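Local coordinates for putative vitamin-B12 independent methionine synthase family protein (Listeria monocytogenes, PDB 1YPX) that probably transfers a methyl group from a methyltetrahydrofolate-type donor to homocysteine, perhaps with the aid of a zinc ion, as in cobalamin-independent methionine synthases, at residues A[17-20]-A[21-25]; A[175-179]-A[180-184]; A[186-189]-A[190-193]. One frame throughout, in Å; residues are numbered along the deposited sequence.

How the contacts relate
Contact 1 comes first along the chain, in the opening turns of helix 19-30. It lies toward the periphery, and its centre is about 27 Å from that of contact 2 and about 28 Å from that of contact 3. No atoms of it touch either one. Contacts 2 and 3 sit at the two ends of strand 183-188, a member of the parallel sheet of the TIM-barrel-like fold. Their centres are about 22 Å apart, on opposite sides of the chain's centre. Contact 2 leads from helix 158-178 into the strand. Contact 3 leads out at its C-terminal end, where TIM barrels carry their active sites. A possible metal site lies beside it here.

Contact 1 of 3, residues A[17-20]-A[21-25]; sequences RTKG and IKDAR
The N-terminal turn of helix 19-30 is formed here, with Thr18 as its N-cap and Ile21 packed against it. Three backbone bonds start the helical ladder. Lys22 N binds Thr18 O at 2.8 Å, Asp23 N binds Lys19 O at 2.7 Å, and Ala24 N binds Gly20 O at 3.1 Å. The middle one is nearly straight, at 170°.

Ile21 turns its branched methyl CG2 back toward the cap. There it lies 3.7 Å from Arg17 CB, and it also reaches the hydroxyl of Thr18. The Thr18 and Ile21 side chains cross at about a right angle. Thr18 OG1 has its hydrogen bond elsewhere, with Glu45 of helix 35-56. Ile21 also packs on Glu42 and Glu45, and Ala24 on Leu38 and Ile41. The buried face of this turn is therefore covered by helix 35-56.

Arg17 and Lys22 meet through their aliphatic parts, with Arg17 CB 4.2 Å from Lys22 CD. Lys19 has CG anti to its own amide nitrogen (chi1 175°), and its chain then bends at chi3 and chi4. That bend brings the ammonium group over toward Asp23, one turn on. The result is a salt bridge with a weak hydrogen bond, Lys19 NZ to Asp23 OD2, at 3.4 Å.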
ATOM      1  N   ARG A  17      -3.806  14.649   6.586  1.00 53.49           N
ATOM      2  CA  ARG A  17      -2.913  15.805   6.498  1.00 57.00           C
ATOM      3  C   ARG A  17      -3.214  16.830   7.599  1.00 58.60           C
ATOM      4  O   ARG A  17      -4.357  17.248   7.766  1.00 60.32           O
ATOM      5  CB  ARG A  17      -3.035  16.492   5.125  1.00 56.69           C
ATOM      6  CG  ARG A  17      -2.887  15.564   3.904  1.00 58.44           C
ATOM      7  CD  ARG A  17      -4.140  14.696   3.696  1.00 59.94           C
ATOM      8  NE  ARG A  17      -5.185  15.037   4.671  1.00 61.43           N
ATOM      9  CZ  ARG A  17      -6.351  14.415   4.793  1.00 59.72           C
ATOM     10  NH1 ARG A  17      -6.655  13.402   3.992  1.00 59.91           N
ATOM     11  NH2 ARG A  17      -7.203  14.796   5.737  1.00 60.87           N
ATOM     12  N   THR A  18      -2.193  17.233   8.350  1.00 59.95           N
ATOM     13  CA  THR A  18      -2.390  18.222   9.407  1.00 61.22           C
ATOM     14  C   THR A  18      -2.512  19.608   8.799  1.00 62.77           C
ATOM     15  O   THR A  18      -2.382  19.781   7.583  1.00 62.32           O
ATOM     16  CB  THR A  18      -1.217  18.251  10.393  1.00 60.73           C
ATOM     17  OG1 THR A  18       0.002  18.479   9.678  1.00 60.24           O
ATOM     18  CG2 THR A  18      -1.127  16.939  11.144  1.00 62.32           C
ATOM     19  N   LYS A  19      -2.763  20.601   9.647  1.00 64.63           N
ATOM     20  CA  LYS A  19      -2.885  21.968   9.167  1.00 65.86           C
ATOM     21  C   LYS A  19      -1.508  22.503   8.769  1.00 65.69           C
ATOM     22  O   LYS A  19      -1.395  23.351   7.883  1.00 64.73           O
ATOM     23  CB  LYS A  19      -3.543  22.860  10.237  1.00 66.59           C
ATOM     24  CG  LYS A  19      -3.598  24.347   9.868  1.00 69.34           C
ATOM     25  CD  LYS A  19      -4.699  25.112  10.614  1.00 70.38           C
ATOM     26  CE  LYS A  19      -6.028  25.115   9.845  1.00 70.25           C
ATOM     27  NZ  LYS A  19      -5.985  25.902   8.570  1.00 69.43           N
ATOM     28  N   GLY A  20      -0.461  22.002   9.414  1.00 65.43           N
ATOM     29  CA  GLY A  20       0.877  22.447   9.066  1.00 67.51           C
ATOM     30  C   GLY A  20       1.184  22.088   7.618  1.00 68.62           C
ATOM     31  O   GLY A  20       1.639  22.922   6.835  1.00 68.15           O
ATOM     32  N   ILE A  21       0.933  20.836   7.258  1.00 69.45           N
ATOM     33  CA  ILE A  21       1.172  20.394   5.896  1.00 70.66           C
ATOM     34  C   ILE A  21       0.117  20.974   4.965  1.00 70.83           C
ATOM     35  O   ILE A  21       0.375  21.203   3.786  1.00 70.33           O
ATOM     36  CB  ILE A  21       1.149  18.853   5.794  1.00 71.00           C
ATOM     37  CG1 ILE A  21       1.258  18.419   4.325  1.00 72.53           C
ATOM     38  CG2 ILE A  21      -0.123  18.319   6.399  1.00 69.82           C
ATOM     39  CD1 ILE A  21       2.536  18.883   3.620  1.00 74.74           C
ATOM     40  N   LYS A  22      -1.071  21.220   5.502  1.00 72.59           N
ATOM     41  CA  LYS A  22      -2.168  21.767   4.709  1.00 74.85           C
ATOM     42  C   LYS A  22      -1.827  23.186   4.255  1.00 75.90           C
ATOM     43  O   LYS A  22      -1.873  23.503   3.062  1.00 75.70           O
ATOM     44  CB  LYS A  22      -3.445  21.798   5.545  1.00 75.58           C
ATOM     45  CG  LYS A  22      -4.709  21.608   4.751  1.00 75.64           C
ATOM     46  CD  LYS A  22      -4.937  20.139   4.458  1.00 77.91           C
ATOM     47  CE  LYS A  22      -6.208  19.922   3.636  1.00 78.30           C
ATOM     48  NZ  LYS A  22      -7.434  20.410   4.325  1.00 78.54           N
ATOM     49  N   ASP A  23      -1.494  24.029   5.232  1.00 77.80           N
ATOM     50  CA  ASP A  23      -1.129  25.431   5.014  1.00 78.13           C
ATOM     51  C   ASP A  23       0.075  25.546   4.081  1.00 78.54           C
ATOM     52  O   ASP A  23       0.071  26.330   3.124  1.00 77.43           O
ATOM     53  CB  ASP A  23      -0.798  26.102   6.358  1.00 78.45           C
ATOM     54  CG  ASP A  23      -2.043  26.422   7.191  1.00 78.51           C
ATOM     55  OD1 ASP A  23      -1.879  26.820   8.366  1.00 78.15           O
ATOM     56  OD2 ASP A  23      -3.179  26.289   6.676  1.00 78.01           O
ATOM     57  N   ALA A  24       1.104  24.759   4.377  1.00 78.82           N
ATOM     58  CA  ALA A  24       2.319  24.749   3.578  1.00 80.01           C
ATOM     59  C   ALA A  24       2.030  24.455   2.103  1.00 81.28           C
ATOM     60  O   ALA A  24       2.346  25.270   1.237  1.00 81.70           O
ATOM     61  CB  ALA A  24       3.298  23.727   4.139  1.00 79.06           C
ATOM     62  N   ARG A  25       1.418  23.307   1.813  1.00 82.90           N
ATOM     63  CA  ARG A  25       1.123  22.949   0.425  1.00 84.17           C
ATOM     64  C   ARG A  25       0.377  24.054  -0.315  1.00 85.64           C
ATOM     65  O   ARG A  25       0.393  24.103  -1.545  1.00 85.29           O
ATOM     66  CB  ARG A  25       0.315  21.642   0.346  1.00 84.09           C
ATOM     67  CG  ARG A  25       1.067  20.406   0.842  1.00 85.36           C
ATOM     68  CD  ARG A  25       0.389  19.091   0.433  1.00 84.96           C
ATOM     69  NE  ARG A  25       0.424  18.860  -1.012  1.00 87.19           N
ATOM     70  CZ  ARG A  25       1.523  18.586  -1.716  1.00 87.17           C
ATOM     71  NH1 ARG A  25       1.444  18.396  -3.026  1.00 87.72           N
ATOM     72  NH2 ARG A  25       2.701  18.489  -1.118  1.00 87.57           N
TER

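Contact 2 of 3, residues A[175-179]-A[180-184]; sequences AFYDA and GCRYL
After helix 158-178 the chain leaves helical angles at Gly180, with a positive phi of 104°, in a Schellman motif: Cys181 N bonds back to Phe176 O at 2.9 Å and Gly180 N to Tyr177 O. The positive phi is one that glycine adopts easily, having no CB.

Beyond the turn, Arg182 folds back over Tyr177. Its guanidinium lies flat on one face of the ring, with the planes 7° apart and the centres 3.6 Å apart. This is a parallel stack and a cation-pi contact together. Tyr177 extends with CG anti to its backbone nitrogen (chi1 -179°), which carries the ring out to where the guanidinium can cover it. Arg182 NH1 makes a weak bond to Tyr177 O at 3.1 Å. The same NH1 donates to a water at 3.2 Å, and that water gives a weak bond to Asp178 O. Asp231 holds both partners from outside: it salt-bridges Arg182 NE and bonds Tyr177 OH.

On the buried side, Phe176 CB lies 4.0 Å from Cys181 CB. The methyl Leu184 CD1 sits over one face of the Phe176 ring, 4.3 Å from its centroid, as a CH-pi contact.

The turn thus joins helix 158-178 to strand 183-188. Phe176, Cys181 and Leu184 pack on Gln135 of strand 132-138, and Phe116 and Phe120 of helix 116-127 cover Phe176 and Cys181 respectively. Leu184 pairs through its backbone with strand 233-238.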
ATOM      1  N   ALA A 175      16.472  -0.553  -4.802  1.00 46.35           N
ATOM      2  CA  ALA A 175      16.903   0.750  -4.302  1.00 45.37           C
ATOM      3  C   ALA A 175      16.312   1.033  -2.926  1.00 44.50           C
ATOM      4  O   ALA A 175      16.980   1.638  -2.088  1.00 46.62           O
ATOM      5  CB  ALA A 175      16.516   1.851  -5.282  1.00 45.88           C
ATOM      6  N   PHE A 176      15.063   0.604  -2.699  1.00 43.90           N
ATOM      7  CA  PHE A 176      14.389   0.787  -1.398  1.00 43.00           C
ATOM      8  C   PHE A 176      15.033  -0.126  -0.368  1.00 43.30           C
ATOM      9  O   PHE A 176      15.289   0.275   0.771  1.00 41.20           O
ATOM     10  CB  PHE A 176      12.891   0.445  -1.478  1.00 38.48           C
ATOM     11  CG  PHE A 176      12.019   1.616  -1.824  1.00 35.99           C
ATOM     12  CD1 PHE A 176      11.883   2.686  -0.955  1.00 35.14           C
ATOM     13  CD2 PHE A 176      11.347   1.664  -3.030  1.00 33.81           C
ATOM     14  CE1 PHE A 176      11.084   3.779  -1.285  1.00 30.15           C
ATOM     15  CE2 PHE A 176      10.553   2.753  -3.363  1.00 30.49           C
ATOM     16  CZ  PHE A 176      10.426   3.808  -2.492  1.00 29.50           C
ATOM     17  N   TYR A 177      15.284  -1.367  -0.770  1.00 44.93           N
ATOM     18  CA  TYR A 177      15.907  -2.307   0.142  1.00 47.71           C
ATOM     19  C   TYR A 177      17.235  -1.726   0.593  1.00 48.49           C
ATOM     20  O   TYR A 177      17.471  -1.558   1.783  1.00 48.48           O
ATOM     21  CB  TYR A 177      16.141  -3.652  -0.534  1.00 48.09           C
ATOM     22  CG  TYR A 177      16.752  -4.657   0.397  1.00 50.93           C
ATOM     23  CD1 TYR A 177      15.966  -5.414   1.257  1.00 53.43           C
ATOM     24  CD2 TYR A 177      18.129  -4.837   0.437  1.00 53.02           C
ATOM     25  CE1 TYR A 177      16.543  -6.333   2.137  1.00 54.00           C
ATOM     26  CE2 TYR A 177      18.710  -5.747   1.307  1.00 54.84           C
ATOM     27  CZ  TYR A 177      17.918  -6.492   2.151  1.00 54.44           C
ATOM     28  OH  TYR A 177      18.522  -7.392   3.005  1.00 56.82           O
ATOM     29  N   ASP A 178      18.090  -1.401  -0.371  1.00 49.11           N
ATOM     30  CA  ASP A 178      19.406  -0.841  -0.070  1.00 49.47           C
ATOM     31  C   ASP A 178      19.299   0.338   0.885  1.00 49.65           C
ATOM     32  O   ASP A 178      20.157   0.522   1.754  1.00 52.33           O
ATOM     33  CB  ASP A 178      20.096  -0.385  -1.355  1.00 50.32           C
ATOM     34  CG  ASP A 178      20.172  -1.480  -2.400  1.00 52.84           C
ATOM     35  OD1 ASP A 178      20.550  -1.175  -3.552  1.00 55.47           O
ATOM     36  OD2 ASP A 178      19.859  -2.647  -2.079  1.00 55.78           O
ATOM     37  N   ALA A 179      18.252   1.143   0.714  1.00 47.34           N
ATOM     38  CA  ALA A 179      18.029   2.312   1.560  1.00 44.90           C
ATOM     39  C   ALA A 179      17.661   1.872   2.965  1.00 45.18           C
ATOM     40  O   ALA A 179      17.610   2.685   3.895  1.00 44.00           O
ATOM     41  CB  ALA A 179      16.925   3.178   0.974  1.00 45.58           C
ATOM     42  N   GLY A 180      17.401   0.574   3.108  1.00 43.91           N
ATOM     43  CA  GLY A 180      17.046   0.015   4.401  1.00 44.67           C
ATOM     44  C   GLY A 180      15.577  -0.327   4.624  1.00 43.80           C
ATOM     45  O   GLY A 180      15.149  -0.463   5.763  1.00 43.14           O
ATOM     46  N   CYS A 181      14.809  -0.483   3.552  1.00 42.72           N
ATOM     47  CA  CYS A 181      13.400  -0.794   3.683  1.00 41.61           C
ATOM     48  C   CYS A 181      13.173  -2.295   3.794  1.00 42.15           C
ATOM     49  O   CYS A 181      13.658  -3.066   2.965  1.00 41.18           O
ATOM     50  CB  CYS A 181      12.636  -0.234   2.485  1.00 40.59           C
ATOM     51  SG  CYS A 181      10.824  -0.321   2.599  1.00 41.71           S
ATOM     52  N   ARG A 182      12.429  -2.711   4.818  1.00 44.34           N
ATOM     53  CA  ARG A 182      12.139  -4.132   5.033  1.00 45.48           C
ATOM     54  C   ARG A 182      10.657  -4.395   5.063  1.00 45.44           C
ATOM     55  O   ARG A 182      10.229  -5.482   5.441  1.00 47.43           O
ATOM     56  CB  ARG A 182      12.767  -4.622   6.339  1.00 47.36           C
ATOM     57  CG  ARG A 182      13.929  -5.570   6.112  1.00 50.25           C
ATOM     58  CD  ARG A 182      14.882  -4.948   5.121  1.00 53.04           C
ATOM     59  NE  ARG A 182      16.271  -5.215   5.428  1.00 55.09           N
ATOM     60  CZ  ARG A 182      17.279  -4.692   4.747  1.00 58.23           C
ATOM     61  NH1 ARG A 182      17.025  -3.881   3.728  1.00 58.68           N
ATOM     62  NH2 ARG A 182      18.533  -4.977   5.087  1.00 59.62           N
ATOM     63  N   TYR A 183       9.887  -3.390   4.659  1.00 44.38           N
ATOM     64  CA  TYR A 183       8.432  -3.484   4.621  1.00 43.54           C
ATOM     65  C   TYR A 183       7.900  -2.511   3.549  1.00 43.48           C
ATOM     66  O   TYR A 183       7.756  -1.302   3.796  1.00 42.74           O
ATOM     67  CB  TYR A 183       7.871  -3.155   6.015  1.00 42.47           C
ATOM     68  CG  TYR A 183       6.404  -3.462   6.239  1.00 41.32           C
ATOM     69  CD1 TYR A 183       5.808  -3.234   7.476  1.00 43.00           C
ATOM     70  CD2 TYR A 183       5.592  -3.891   5.201  1.00 43.14           C
ATOM     71  CE1 TYR A 183       4.435  -3.412   7.666  1.00 43.02           C
ATOM     72  CE2 TYR A 183       4.223  -4.071   5.376  1.00 43.69           C
ATOM     73  CZ  TYR A 183       3.646  -3.824   6.608  1.00 43.28           C
ATOM     74  OH  TYR A 183       2.283  -3.945   6.773  1.00 42.40           O
ATOM     75  N   LEU A 184       7.635  -3.066   2.363  1.00 40.52           N
ATOM     76  CA  LEU A 184       7.123  -2.322   1.212  1.00 42.96           C
ATOM     77  C   LEU A 184       5.710  -2.779   0.839  1.00 43.10           C
ATOM     78  O   LEU A 184       5.422  -3.974   0.793  1.00 43.75           O
ATOM     79  CB  LEU A 184       8.035  -2.520  -0.011  1.00 44.33           C
ATOM     80  CG  LEU A 184       7.826  -1.504  -1.154  1.00 46.68           C
ATOM     81  CD1 LEU A 184       8.368  -0.147  -0.702  1.00 45.06           C
ATOM     82  CD2 LEU A 184       8.541  -1.953  -2.431  1.00 46.76           C
TER
HETATM   83  O   HOH W   1      19.810  -2.539   3.000  1.00 54.40           O

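Contact 3 of 3, residues A[186-189]-A[190-193]; sequences LDDT and SWSY
Asp188 and Ser190 meet in the passage from strand 183-188 to a short, loosely formed helix near 190-193. The carboxylate of Asp188 is the main acceptor. Its OD2 takes two hydrogen bonds from the same residue. Ser190 OG donates at 2.7 Å on the syn side, and Ser190 N donates at 3.0 Å on the anti side. Both come from the same face of the carboxylate, each 26° out of its plane. The bond from Ser190 N makes an Asx turn. The Ser190 hydroxyl stands between its own amide nitrogen and carbonyl carbon (chi1 73°), from where it can reach OD2 while the amide bonds its other side.

The other oxygen, Asp188 OD1, lies near the plane of the Trp191 indole, at its edge. Trp191 NE1 donates to it at 2.8 Å, but the bond is bent and weak. The carboxylate and the indole are turned 68° against each other. OD1 has a second donor in Ser139 OG. Both oxygens of this buried carboxylate are therefore satisfied, and the carboxylate is held against rotation.

The carbonyl of Thr189 is served separately. Ser192 OG donates to Thr189 O at 2.9 Å, from above the carbonyl plane. The Tyr193 ring turns its edge toward the same oxygen, and it makes a T-shaped contact with Tyr145.

Thr189 also touches Cys239. That residue, with His237 and Cys334, forms a possible empty metal site, consistent with the zinc binding expected of the family. Helix 141-146 packs on Asp188, Thr189 and Ser190 through Met142. Trp191 rests on Met236 and Ile238 of strand 233-238 and on Gln214 of helix 213-224, while Tyr217 of that helix packs on Ser190.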
ATOM      1  N   LEU A 186       2.424  -2.426  -1.969  1.00 42.48           N
ATOM      2  CA  LEU A 186       1.938  -2.065  -3.298  1.00 41.53           C
ATOM      3  C   LEU A 186       0.451  -1.729  -3.222  1.00 44.06           C
ATOM      4  O   LEU A 186      -0.369  -2.581  -2.883  1.00 43.89           O
ATOM      5  CB  LEU A 186       2.162  -3.232  -4.263  1.00 36.46           C
ATOM      6  CG  LEU A 186       3.480  -3.328  -5.071  1.00 37.62           C
ATOM      7  CD1 LEU A 186       4.636  -2.632  -4.355  1.00 36.67           C
ATOM      8  CD2 LEU A 186       3.813  -4.792  -5.317  1.00 30.25           C
ATOM      9  N   ASP A 187       0.108  -0.480  -3.522  1.00 45.24           N
ATOM     10  CA  ASP A 187      -1.283  -0.064  -3.503  1.00 47.74           C
ATOM     11  C   ASP A 187      -1.855  -0.296  -4.890  1.00 47.77           C
ATOM     12  O   ASP A 187      -1.476   0.356  -5.855  1.00 47.07           O
ATOM     13  CB  ASP A 187      -1.395   1.400  -3.073  1.00 49.32           C
ATOM     14  CG  ASP A 187      -1.291   1.563  -1.562  1.00 52.67           C
ATOM     15  OD1 ASP A 187      -0.679   0.687  -0.903  1.00 54.68           O
ATOM     16  OD2 ASP A 187      -1.812   2.564  -1.018  1.00 56.56           O
ATOM     17  N   ASP A 188      -2.753  -1.263  -4.991  1.00 50.53           N
ATOM     18  CA  ASP A 188      -3.319  -1.571  -6.274  1.00 53.82           C
ATOM     19  C   ASP A 188      -4.822  -1.473  -6.269  1.00 56.81           C
ATOM     20  O   ASP A 188      -5.502  -2.341  -5.731  1.00 59.35           O
ATOM     21  CB  ASP A 188      -2.892  -2.966  -6.696  1.00 53.15           C
ATOM     22  CG  ASP A 188      -2.981  -3.151  -8.173  1.00 50.34           C
ATOM     23  OD1 ASP A 188      -2.290  -4.030  -8.721  1.00 52.03           O
ATOM     24  OD2 ASP A 188      -3.751  -2.399  -8.791  1.00 51.16           O
ATOM     25  N   THR A 189      -5.343  -0.417  -6.877  1.00 59.40           N
ATOM     26  CA  THR A 189      -6.781  -0.226  -6.922  1.00 63.34           C
ATOM     27  C   THR A 189      -7.379  -0.660  -8.256  1.00 65.62           C
ATOM     28  O   THR A 189      -8.560  -0.419  -8.510  1.00 66.34           O
ATOM     29  CB  THR A 189      -7.148   1.245  -6.682  1.00 64.04           C
ATOM     30  OG1 THR A 189      -8.570   1.362  -6.559  1.00 68.40           O
ATOM     31  CG2 THR A 189      -6.683   2.109  -7.842  1.00 64.38           C
ATOM     32  N   SER A 190      -6.565  -1.309  -9.091  1.00 66.90           N
ATOM     33  CA  SER A 190      -7.005  -1.755 -10.413  1.00 67.99           C
ATOM     34  C   SER A 190      -7.875  -3.009 -10.402  1.00 69.68           C
ATOM     35  O   SER A 190      -8.774  -3.148 -11.228  1.00 70.85           O
ATOM     36  CB  SER A 190      -5.795  -1.975 -11.344  1.00 66.21           C
ATOM     37  OG  SER A 190      -5.048  -3.133 -11.011  1.00 62.86           O
ATOM     38  N   TRP A 191      -7.617  -3.916  -9.469  1.00 71.62           N
ATOM     39  CA  TRP A 191      -8.390  -5.146  -9.392  1.00 73.03           C
ATOM     40  C   TRP A 191      -9.850  -4.891  -9.037  1.00 74.80           C
ATOM     41  O   TRP A 191     -10.728  -5.629  -9.469  1.00 75.15           O
ATOM     42  CB  TRP A 191      -7.773  -6.099  -8.366  1.00 72.15           C
ATOM     43  CG  TRP A 191      -6.312  -6.364  -8.596  1.00 70.26           C
ATOM     44  CD1 TRP A 191      -5.274  -5.567  -8.236  1.00 69.04           C
ATOM     45  CD2 TRP A 191      -5.738  -7.504  -9.250  1.00 70.87           C
ATOM     46  NE1 TRP A 191      -4.084  -6.137  -8.620  1.00 70.36           N
ATOM     47  CE2 TRP A 191      -4.339  -7.327  -9.244  1.00 70.26           C
ATOM     48  CE3 TRP A 191      -6.272  -8.657  -9.839  1.00 68.64           C
ATOM     49  CZ2 TRP A 191      -3.461  -8.261  -9.804  1.00 69.94           C
ATOM     50  CZ3 TRP A 191      -5.404  -9.582 -10.394  1.00 68.15           C
ATOM     51  CH2 TRP A 191      -4.010  -9.379 -10.371  1.00 69.49           C
ATOM     52  N   SER A 192     -10.115  -3.852  -8.253  1.00 77.78           N
ATOM     53  CA  SER A 192     -11.490  -3.547  -7.863  1.00 80.07           C
ATOM     54  C   SER A 192     -12.360  -3.288  -9.091  1.00 82.68           C
ATOM     55  O   SER A 192     -13.536  -3.652  -9.116  1.00 82.63           O
ATOM     56  CB  SER A 192     -11.536  -2.330  -6.928  1.00 78.77           C
ATOM     57  OG  SER A 192     -11.194  -1.127  -7.593  1.00 77.97           O
ATOM     58  N   TYR A 193     -11.776  -2.672 -10.114  1.00 85.85           N
ATOM     59  CA  TYR A 193     -12.514  -2.371 -11.332  1.00 89.45           C
ATOM     60  C   TYR A 193     -13.151  -3.596 -11.972  1.00 90.90           C
ATOM     61  O   TYR A 193     -14.334  -3.581 -12.310  1.00 91.13           O
ATOM     62  CB  TYR A 193     -11.609  -1.678 -12.345  1.00 91.63           C
ATOM     63  CG  TYR A 193     -11.278  -0.254 -11.974  1.00 95.19           C
ATOM     64  CD1 TYR A 193     -10.271   0.033 -11.051  1.00 96.01           C
ATOM     65  CD2 TYR A 193     -11.977   0.811 -12.546  1.00 95.93           C
ATOM     66  CE1 TYR A 193      -9.963   1.348 -10.709  1.00 97.27           C
ATOM     67  CE2 TYR A 193     -11.680   2.127 -12.211  1.00 97.51           C
ATOM     68  CZ  TYR A 193     -10.670   2.389 -11.294  1.00 97.96           C
ATOM     69  OH  TYR A 193     -10.356   3.692 -10.984  1.00 98.94           O
TER